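Local coordinates for protein PmoD (Methylocystis sp. ATCC 49242, PDB 6CPD) that binds copper through a periplasmic, cupredoxin-like domain and probably serves copper handling in methane-oxidizing bacteria, at residues B[19-24]-B[33-38]; B[56-61]-B[80-85]; B[106-111]-B[118-123]. All blocks are in the same frame, centred on the assembly; numbering follows the deposited sequence.

Contact 1 (B[19-24]-B[33-38])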
loop_
_atom_site.group_PDB
_atom_site.type_symbol
_atom_site.label_atom_id
_atom_site.label_comp_id
_atom_site.label_asym_id
_atom_site.label_seq_id
_atom_site.Cartn_x
_atom_site.Cartn_y
_atom_site.Cartn_z
ATOM N N VAL B 19 7.816 5.646 0.699
ATOM C CA VAL B 19 9.121 5.600 1.339
ATOM C C VAL B 19 10.207 5.730 0.299
ATOM O O VAL B 19 10.170 5.024 -0.711
ATOM C CB VAL B 19 9.324 4.273 2.104
ATOM C CG1 VAL B 19 10.645 4.293 2.841
ATOM C CG2 VAL B 19 8.163 4.025 3.078
ATOM N N PHE B 20 11.161 6.638 0.495
ATOM C CA PHE B 20 12.329 6.587 -0.375
ATOM C C PHE B 20 13.627 6.722 0.416
ATOM O O PHE B 20 13.629 7.141 1.573
ATOM C CB PHE B 20 12.250 7.588 -1.537
ATOM C CG PHE B 20 12.233 9.026 -1.151
ATOM C CD1 PHE B 20 11.056 9.627 -0.730
ATOM C CD2 PHE B 20 13.371 9.818 -1.338
ATOM C CE1 PHE B 20 11.029 10.987 -0.423
ATOM C CE2 PHE B 20 13.357 11.179 -1.034
ATOM C CZ PHE B 20 12.181 11.765 -0.578
ATOM N N GLN B 21 14.710 6.298 -0.230
ATOM C CA GLN B 21 16.051 6.272 0.347
ATOM C C GLN B 21 17.019 6.907 -0.638
ATOM O O GLN B 21 17.661 6.221 -1.448
ATOM C CB GLN B 21 16.455 4.843 0.660
ATOM C CG GLN B 21 15.471 4.117 1.598
ATOM C CD GLN B 21 16.063 2.838 2.168
ATOM O OE1 GLN B 21 16.218 1.846 1.456
ATOM N NE2 GLN B 21 16.430 2.868 3.448
ATOM N N PRO B 22 17.098 8.238 -0.589
ATOM C CA PRO B 22 17.791 9.076 -1.574
ATOM C C PRO B 22 19.298 8.793 -1.682
ATOM O O PRO B 22 19.898 9.115 -2.719
ATOM C CB PRO B 22 17.525 10.500 -1.069
ATOM C CG PRO B 22 17.226 10.349 0.400
ATOM C CD PRO B 22 16.519 9.024 0.515
ATOM N N ASP B 23 19.913 8.273 -0.622
ATOM C CA ASP B 23 21.349 7.951 -0.676
ATOM C C ASP B 23 21.639 6.664 -1.457
ATOM O O ASP B 23 22.766 6.441 -1.896
ATOM C CB ASP B 23 21.929 7.866 0.738
ATOM C CG ASP B 23 22.143 9.238 1.357
ATOM O OD1 ASP B 23 22.180 10.221 0.590
ATOM O OD2 ASP B 23 22.266 9.340 2.600
ATOM N N LYS B 24 20.622 5.825 -1.628
ATOM C CA LYS B 24 20.785 4.518 -2.270
ATOM C C LYS B 24 20.195 4.429 -3.669
ATOM O O LYS B 24 20.751 3.752 -4.537
ATOM C CB LYS B 24 20.192 3.405 -1.404
ATOM C CG LYS B 24 21.079 3.033 -0.237
ATOM C CD LYS B 24 22.320 2.367 -0.808
ATOM C CE LYS B 24 23.258 1.831 0.246
ATOM N NZ LYS B 24 24.517 1.330 -0.397
ATOM N N ILE B 33 11.750 -2.110 2.850
ATOM C CA ILE B 33 12.757 -1.073 2.646
ATOM C C ILE B 33 14.147 -1.710 2.606
ATOM O O ILE B 33 14.612 -2.198 3.628
ATOM C CB ILE B 33 12.630 -0.028 3.780
ATOM C CG1 ILE B 33 11.199 0.525 3.803
ATOM C CG2 ILE B 33 13.638 1.069 3.647
ATOM C CD1 ILE B 33 10.879 1.318 5.034
ATOM N N PRO B 34 14.819 -1.687 1.437
ATOM C CA PRO B 34 15.992 -2.557 1.216
ATOM C C PRO B 34 17.292 -2.144 1.914
ATOM O O PRO B 34 18.139 -3.007 2.170
ATOM C CB PRO B 34 16.173 -2.522 -0.307
ATOM C CG PRO B 34 15.554 -1.247 -0.740
ATOM C CD PRO B 34 14.394 -1.019 0.194
ATOM N N ALA B 35 17.460 -0.869 2.248
ATOM C CA ALA B 35 18.767 -0.441 2.739
ATOM C C ALA B 35 18.667 0.194 4.114
ATOM O O ALA B 35 17.594 0.604 4.546
ATOM C CB ALA B 35 19.407 0.549 1.748
ATOM N N THR B 36 19.783 0.173 4.835
ATOM C CA THR B 36 19.923 0.949 6.051
ATOM C C THR B 36 20.264 2.366 5.608
ATOM O O THR B 36 20.650 2.579 4.458
ATOM C CB THR B 36 20.997 0.366 6.995
ATOM O OG1 THR B 36 22.176 0.087 6.246
ATOM C CG2 THR B 36 20.503 -0.944 7.612
ATOM N N GLY B 37 20.063 3.345 6.476
ATOM C CA GLY B 37 20.485 4.689 6.139
ATOM C C GLY B 37 19.326 5.664 6.078
ATOM O O GLY B 37 18.224 5.387 6.587
ATOM N N ARG B 38 19.578 6.783 5.399
ATOM C CA ARG B 38 18.637 7.898 5.320
ATOM C C ARG B 38 17.332 7.475 4.679
ATOM O O ARG B 38 17.292 7.037 3.532
ATOM C CB ARG B 38 19.234 9.063 4.526
ATOM C CG ARG B 38 18.302 10.258 4.329
ATOM C CD ARG B 38 19.100 11.539 4.101
ATOM N NE ARG B 38 19.909 11.470 2.882
ATOM C CZ ARG B 38 19.691 12.206 1.788
ATOM N NH1 ARG B 38 18.702 13.086 1.761
ATOM N NH2 ARG B 38 20.470 12.069 0.720
HETATM O O HOH W 1 22.254 7.149 4.115
#

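Contact 2 (B[56-61]-B[80-85])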
loop_
_atom_site.group_PDB
_atom_site.type_symbol
_atom_site.label_atom_id
_atom_site.label_comp_id
_atom_site.label_asym_id
_atom_site.label_seq_id
_atom_site.Cartn_x
_atom_site.Cartn_y
_atom_site.Cartn_z
ATOM N N GLU B 56 -0.610 11.335 15.960
ATOM C CA GLU B 56 0.682 11.039 16.558
ATOM C C GLU B 56 1.334 9.881 15.808
ATOM O O GLU B 56 0.647 8.953 15.370
ATOM C CB GLU B 56 0.512 10.693 18.035
ATOM C CG GLU B 56 1.749 10.101 18.688
ATOM C CD GLU B 56 1.480 9.542 20.080
ATOM O OE1 GLU B 56 0.300 9.334 20.433
ATOM O OE2 GLU B 56 2.460 9.297 20.821
ATOM N N LEU B 57 2.651 9.932 15.643
ATOM C CA LEU B 57 3.356 8.815 15.014
ATOM C C LEU B 57 4.485 8.342 15.917
ATOM O O LEU B 57 5.295 9.141 16.374
ATOM C CB LEU B 57 3.918 9.210 13.638
ATOM C CG LEU B 57 4.870 8.183 12.991
ATOM C CD1 LEU B 57 4.154 6.905 12.516
ATOM C CD2 LEU B 57 5.678 8.812 11.850
ATOM N N ARG B 58 4.523 7.043 16.171
ATOM C CA ARG B 58 5.649 6.432 16.854
ATOM C C ARG B 58 6.111 5.221 16.084
ATOM O O ARG B 58 5.331 4.306 15.827
ATOM C CB ARG B 58 5.284 6.067 18.290
ATOM C CG ARG B 58 6.431 5.375 19.028
ATOM C CD ARG B 58 6.018 4.904 20.394
ATOM N NE ARG B 58 6.131 5.995 21.357
ATOM C CZ ARG B 58 5.293 6.207 22.357
ATOM N NH1 ARG B 58 4.251 5.414 22.521
ATOM N NH2 ARG B 58 5.490 7.222 23.181
ATOM N N ILE B 59 7.380 5.206 15.702
ATOM C CA ILE B 59 7.915 4.022 15.042
ATOM C C ILE B 59 8.716 3.234 16.071
ATOM O O ILE B 59 9.609 3.775 16.717
ATOM C CB ILE B 59 8.789 4.395 13.831
ATOM C CG1 ILE B 59 7.946 5.122 12.783
ATOM C CG2 ILE B 59 9.443 3.133 13.218
ATOM C CD1 ILE B 59 8.754 5.583 11.573
ATOM N N ILE B 60 8.360 1.969 16.252
ATOM C CA ILE B 60 9.058 1.120 17.219
ATOM C C ILE B 60 9.705 -0.081 16.553
ATOM O O ILE B 60 9.279 -0.539 15.483
ATOM C CB ILE B 60 8.109 0.577 18.314
ATOM C CG1 ILE B 60 7.008 -0.284 17.677
ATOM C CG2 ILE B 60 7.488 1.722 19.123
ATOM C CD1 ILE B 60 6.172 -1.046 18.686
ATOM N N ARG B 61 10.744 -0.589 17.202
ATOM C CA ARG B 61 11.250 -1.912 16.894
ATOM C C ARG B 61 10.142 -2.889 17.258
ATOM O O ARG B 61 9.503 -2.756 18.306
ATOM C CB ARG B 61 12.550 -2.187 17.676
ATOM C CG ARG B 61 13.643 -1.179 17.299
ATOM C CD ARG B 61 14.880 -1.261 18.167
ATOM N NE ARG B 61 14.708 -0.644 19.482
ATOM C CZ ARG B 61 14.847 0.654 19.742
ATOM N NH1 ARG B 61 15.150 1.514 18.775
ATOM N NH2 ARG B 61 14.681 1.099 20.983
ATOM N N GLU B 80 12.096 4.063 17.868
ATOM C CA GLU B 80 13.070 4.563 16.888
ATOM C C GLU B 80 12.863 6.035 16.630
ATOM O O GLU B 80 13.814 6.797 16.487
ATOM C CB GLU B 80 12.959 3.829 15.551
ATOM C CG GLU B 80 13.574 2.472 15.528
ATOM C CD GLU B 80 15.096 2.508 15.481
ATOM O OE1 GLU B 80 15.669 3.536 15.053
ATOM O OE2 GLU B 80 15.710 1.489 15.863
ATOM N N LEU B 81 11.597 6.419 16.515
ATOM C CA LEU B 81 11.260 7.811 16.274
ATOM C C LEU B 81 9.888 8.109 16.846
ATOM O O LEU B 81 9.012 7.253 16.825
ATOM C CB LEU B 81 11.303 8.086 14.764
ATOM C CG LEU B 81 10.621 9.290 14.118
ATOM C CD1 LEU B 81 11.384 9.671 12.870
ATOM C CD2 LEU B 81 9.172 8.969 13.752
ATOM N N HIS B 82 9.693 9.330 17.324
ATOM C CA HIS B 82 8.409 9.719 17.899
ATOM C C HIS B 82 8.048 11.150 17.540
ATOM O O HIS B 82 8.791 12.070 17.848
ATOM C CB HIS B 82 8.420 9.559 19.420
ATOM C CG HIS B 82 7.090 9.812 20.054
ATOM N ND1 HIS B 82 6.952 10.376 21.302
ATOM C CD2 HIS B 82 5.831 9.578 19.607
ATOM C CE1 HIS B 82 5.668 10.488 21.597
ATOM N NE2 HIS B 82 4.968 10.006 20.584
ATOM N N LEU B 83 6.914 11.326 16.865
ATOM C CA LEU B 83 6.366 12.655 16.626
ATOM C C LEU B 83 5.113 12.870 17.459
ATOM O O LEU B 83 4.113 12.186 17.250
ATOM C CB LEU B 83 6.016 12.868 15.155
ATOM C CG LEU B 83 7.002 12.679 14.017
ATOM C CD1 LEU B 83 6.290 13.162 12.758
ATOM C CD2 LEU B 83 8.292 13.450 14.251
ATOM N N PRO B 84 5.152 13.829 18.395
ATOM C CA PRO B 84 3.970 14.121 19.213
ATOM C C PRO B 84 2.746 14.486 18.377
ATOM O O PRO B 84 2.877 14.992 17.261
ATOM C CB PRO B 84 4.411 15.328 20.064
ATOM C CG PRO B 84 5.886 15.235 20.114
ATOM C CD PRO B 84 6.323 14.627 18.798
ATOM N N ALA B 85 1.569 14.251 18.944
ATOM C CA ALA B 85 0.309 14.501 18.259
ATOM C C ALA B 85 0.193 15.946 17.786
ATOM O O ALA B 85 0.521 16.863 18.523
ATOM C CB ALA B 85 -0.857 14.158 19.181
#

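Contact 3 (B[106-111]-B[118-123])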
loop_
_atom_site.group_PDB
_atom_site.type_symbol
_atom_site.label_atom_id
_atom_site.label_comp_id
_atom_site.label_asym_id
_atom_site.label_seq_id
_atom_site.Cartn_x
_atom_site.Cartn_y
_atom_site.Cartn_z
ATOM N N ILE B 106 7.452 -1.213 13.407
ATOM C CA ILE B 106 6.032 -0.926 13.352
ATOM C C ILE B 106 5.825 0.575 13.465
ATOM O O ILE B 106 6.322 1.195 14.406
ATOM C CB ILE B 106 5.252 -1.623 14.491
ATOM C CG1 ILE B 106 5.561 -3.126 14.535
ATOM C CG2 ILE B 106 3.750 -1.322 14.351
ATOM C CD1 ILE B 106 4.774 -3.905 15.559
ATOM N N GLY B 107 5.099 1.162 12.521
ATOM C CA GLY B 107 4.710 2.549 12.661
ATOM C C GLY B 107 3.345 2.566 13.325
ATOM O O GLY B 107 2.391 1.978 12.813
ATOM N N LEU B 108 3.266 3.200 14.489
ATOM C CA LEU B 108 2.004 3.339 15.206
ATOM C C LEU B 108 1.419 4.721 14.978
ATOM O O LEU B 108 1.988 5.710 15.437
ATOM C CB LEU B 108 2.196 3.120 16.703
ATOM C CG LEU B 108 2.770 1.772 17.097
ATOM C CD1 LEU B 108 3.078 1.737 18.593
ATOM C CD2 LEU B 108 1.770 0.713 16.719
ATOM N N VAL B 109 0.297 4.790 14.281
ATOM C CA VAL B 109 -0.363 6.064 14.026
ATOM C C VAL B 109 -1.558 6.173 14.955
ATOM O O VAL B 109 -2.466 5.347 14.916
ATOM C CB VAL B 109 -0.841 6.208 12.570
ATOM C CG1 VAL B 109 -1.518 7.564 12.373
ATOM C CG2 VAL B 109 0.323 6.029 11.590
ATOM N N THR B 110 -1.552 7.182 15.805
ATOM C CA THR B 110 -2.630 7.342 16.754
ATOM C C THR B 110 -3.423 8.596 16.433
ATOM O O THR B 110 -2.863 9.687 16.371
ATOM C CB THR B 110 -2.096 7.420 18.194
ATOM O OG1 THR B 110 -1.234 6.302 18.438
ATOM C CG2 THR B 110 -3.252 7.415 19.200
ATOM N N LEU B 111 -4.723 8.425 16.216
ATOM C CA LEU B 111 -5.611 9.549 15.980
ATOM C C LEU B 111 -6.441 9.838 17.204
ATOM O O LEU B 111 -6.923 8.929 17.872
ATOM C CB LEU B 111 -6.560 9.294 14.818
ATOM C CG LEU B 111 -6.082 9.325 13.380
ATOM C CD1 LEU B 111 -7.327 9.209 12.551
ATOM C CD2 LEU B 111 -5.356 10.622 13.076
ATOM N N GLN B 118 -9.333 7.608 21.205
ATOM C CA GLN B 118 -8.111 7.381 20.451
ATOM C C GLN B 118 -8.216 6.097 19.652
ATOM O O GLN B 118 -8.725 5.091 20.139
ATOM C CB GLN B 118 -6.893 7.344 21.373
ATOM C CG GLN B 118 -6.578 8.691 21.992
ATOM C CD GLN B 118 -5.170 8.767 22.522
ATOM O OE1 GLN B 118 -4.412 9.672 22.175
ATOM N NE2 GLN B 118 -4.800 7.800 23.354
ATOM N N GLU B 119 -7.745 6.146 18.414
ATOM C CA GLU B 119 -7.646 4.960 17.582
ATOM C C GLU B 119 -6.210 4.830 17.115
ATOM O O GLU B 119 -5.599 5.812 16.700
ATOM C CB GLU B 119 -8.600 5.037 16.389
ATOM C CG GLU B 119 -10.033 5.387 16.762
ATOM C CD GLU B 119 -10.998 5.328 15.586
ATOM O OE1 GLU B 119 -10.530 5.296 14.423
ATOM O OE2 GLU B 119 -12.231 5.315 15.828
ATOM N N THR B 120 -5.649 3.633 17.220
ATOM C CA THR B 120 -4.292 3.416 16.742
ATOM C C THR B 120 -4.294 2.437 15.579
ATOM O O THR B 120 -4.973 1.414 15.616
ATOM C CB THR B 120 -3.359 2.916 17.874
ATOM O OG1 THR B 120 -3.236 3.941 18.866
ATOM C CG2 THR B 120 -1.957 2.603 17.337
ATOM N N ALA B 121 -3.532 2.756 14.542
ATOM C CA ALA B 121 -3.367 1.829 13.428
ATOM C C ALA B 121 -1.894 1.512 13.301
ATOM O O ALA B 121 -1.049 2.341 13.650
ATOM C CB ALA B 121 -3.911 2.427 12.149
ATOM N N GLN B 122 -1.583 0.310 12.815
ATOM C CA GLN B 122 -0.204 -0.153 12.711
ATOM C C GLN B 122 0.155 -0.345 11.261
ATOM O O GLN B 122 -0.655 -0.872 10.491
ATOM C CB GLN B 122 -0.001 -1.480 13.476
ATOM C CG GLN B 122 -0.518 -1.476 14.909
ATOM C CD GLN B 122 -0.353 -2.822 15.620
ATOM O OE1 GLN B 122 0.272 -3.747 15.096
ATOM N NE2 GLN B 122 -0.906 -2.924 16.825
ATOM N N PHE B 123 1.311 0.159 10.851
ATOM C CA PHE B 123 1.850 -0.329 9.595
ATOM C C PHE B 123 3.169 -1.017 9.882
ATOM O O PHE B 123 4.090 -0.441 10.488
ATOM C CB PHE B 123 1.973 0.764 8.546
ATOM C CG PHE B 123 2.842 1.914 8.920
ATOM C CD1 PHE B 123 4.160 1.968 8.495
ATOM C CD2 PHE B 123 2.304 3.015 9.582
ATOM C CE1 PHE B 123 4.962 3.066 8.802
ATOM C CE2 PHE B 123 3.095 4.131 9.879
ATOM C CZ PHE B 123 4.427 4.152 9.487
#

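Contact 1 (B[19-24]-B[33-38])
The carboxamide of Gln21 pairs with both the N-H and the C=O of Ala35. Its NE2 donates to Ala35 O over 2.8 Å in an almost straight bond that lies in the amide plane of the glutamine but reaches the carbonyl from above its plane. In return Ala35 N donates to Gln21 OE1 at 3.1 Å, on a lone pair in the carbonyl plane. CG of Gln21 is anti to the carbonyl carbon (chi1 -57°) and the chain runs extended beyond it, carrying the amide across to the other segment, where CG2 of Ile33 packs against CD and NE2. NE2 also bonds Thr39 OG1. Lys24 CG rests on Ala35 CB at 3.6 Å, and Val19 CG1 meets Ile33 CD1 deeper in.

Arg38 grips Asp23 side-on in a salt bridge: NH2 bonds OD1 at 2.5 Å and NE bonds OD2 at 3.2 Å. Both oxygens lie in the guanidinium plane, yet both are met from above the carboxylate plane, the two planes standing 60° apart. The bend at chi3 (63°) brings NE round to Asp23 OD2, and Pro22 CG sits over the centre of one guanidinium face, 3.4 Å from Arg38 CZ. A water joins Asp23 OD2 to Arg38 N. With a buried amide held by Ala35 and Thr39 and an outer ion pair backed by a proline, polar bonds more than apolar packing tie the loop after strand 13-20 to the turn at Ala35 and the start of strand 37-45.

Contact 2 (B[56-61]-B[80-85])
Leu57 and Leu83 exchange backbone bonds as an antiparallel hydrogen-bonded pair, Leu83 N to Leu57 O at 2.8 Å and Leu57 N to Leu83 O at 3.1 Å. Two residues on, Ile59 N donates to Leu81 O. Ile59 O then takes Glu80 N at 2.8 Å and, more weakly, Leu81 N, so that Glu80 and Leu81 both face Ile59 in a classic beta bulge.

The polar side chains gather at two places. His82, in a non-hydrogen-bonded pair with Arg58, donates from NE2 to Glu56 OE2 at 2.6 Å, meeting that oxygen's anti lone pair; OE2 sits 15° out of the imidazole plane, and the carboxylate and ring planes are 46° apart. Glu56 CG is anti to the backbone N (chi1 168°) and the chain is extended beyond it, which carries the carboxylate along to the imidazole. Over one ring face, toward the rim, comes Arg58 NH2, 3.6 Å from His82 CE1; its salt-bridge partner is Glu72. An alanine in place of His82 would probably leave Glu56 OE2 without this donor and open a gap beside the Arg58 guanidinium. At the bulge, Arg61 NH1 forms a salt bridge with Glu80 OE2 at 3.0 Å, the planes nearly perpendicular, while Arg61 NH2 bonds Ala77 O and Glu80 OE1 bonds His97.

Apolar contact lies on the other face, where Leu81 CD2 touches both Leu57 CD2 and Ile59 CD1 at 4.0 Å.

Strand 79-86 is an outermost strand of its sheet within the chain, and strand 55-61 separates it from strand 103-112. The leucine face packs on strand 92-99 through Val95 and His97; on the histidine face, helix 72-77 supplies Glu72.

Contact 3 (B[106-111]-B[118-123])
Gly107 lies beneath the ring of Phe123, its CA 3.7 Å from the ring centroid in a CH-pi contact over the face. Phe123 CG takes the crowded position between backbone N and carbonyl carbon (chi1 59°), on the side of the facing strand; a CB on Gly107 would clash with CZ of the ring. Val109 CG2 reaches the ring edge in plane, 3.8 Å from Phe123 CE2.

Three antiparallel hydrogen-bonded pairs, Gly107 with Phe123, Val109 with Ala121 and Leu111 with Glu119, each exchange two backbone bonds, as from Gly107 N to Phe123 O at 2.8 Å.

On the opposite face, Thr110 OG1 and Thr120 OG1 share a hydrogen bond of 3.1 Å. Gln122 lies alongside Leu108, its CG 3.6 Å from Leu108 CD2, and its CB meets Ile106 CG2. Glu119 turns to the Phe123 face and makes a salt bridge with Arg113.

Phe10 and Val8 of strand 7-10 touch Ala121, and Met5 of the second subunit packs on Phe123. With three such pairs in register and a short connection, strands 103-112 and 118-127 form a regular beta hairpin within a mixed sheet, consistent with a cupredoxin-like beta-sandwich.

Contacts 2 and 3 are continuous parts of one mixed sheet: their centres are 9 Å apart, and strands 55-61 and 103-112 are neighbours, joined by probable backbone hydrogen bonds from Leu108 N to Arg58 O (2.7 Å) and from Glu56 N to Thr110 O (2.8 Å). Contact 1 stands apart, its centre 19 Å from that of contact 2 and 23 Å from that of contact 3, on the opposite side of the chain's centre from the latter. It nevertheless reaches that sheet through Ile33, whose backbone bonds to strand 118-127. The side chain of Phe123 in contact 3 is about 10 Å from the copper(I) ion, which is bound by Met7 and Met9.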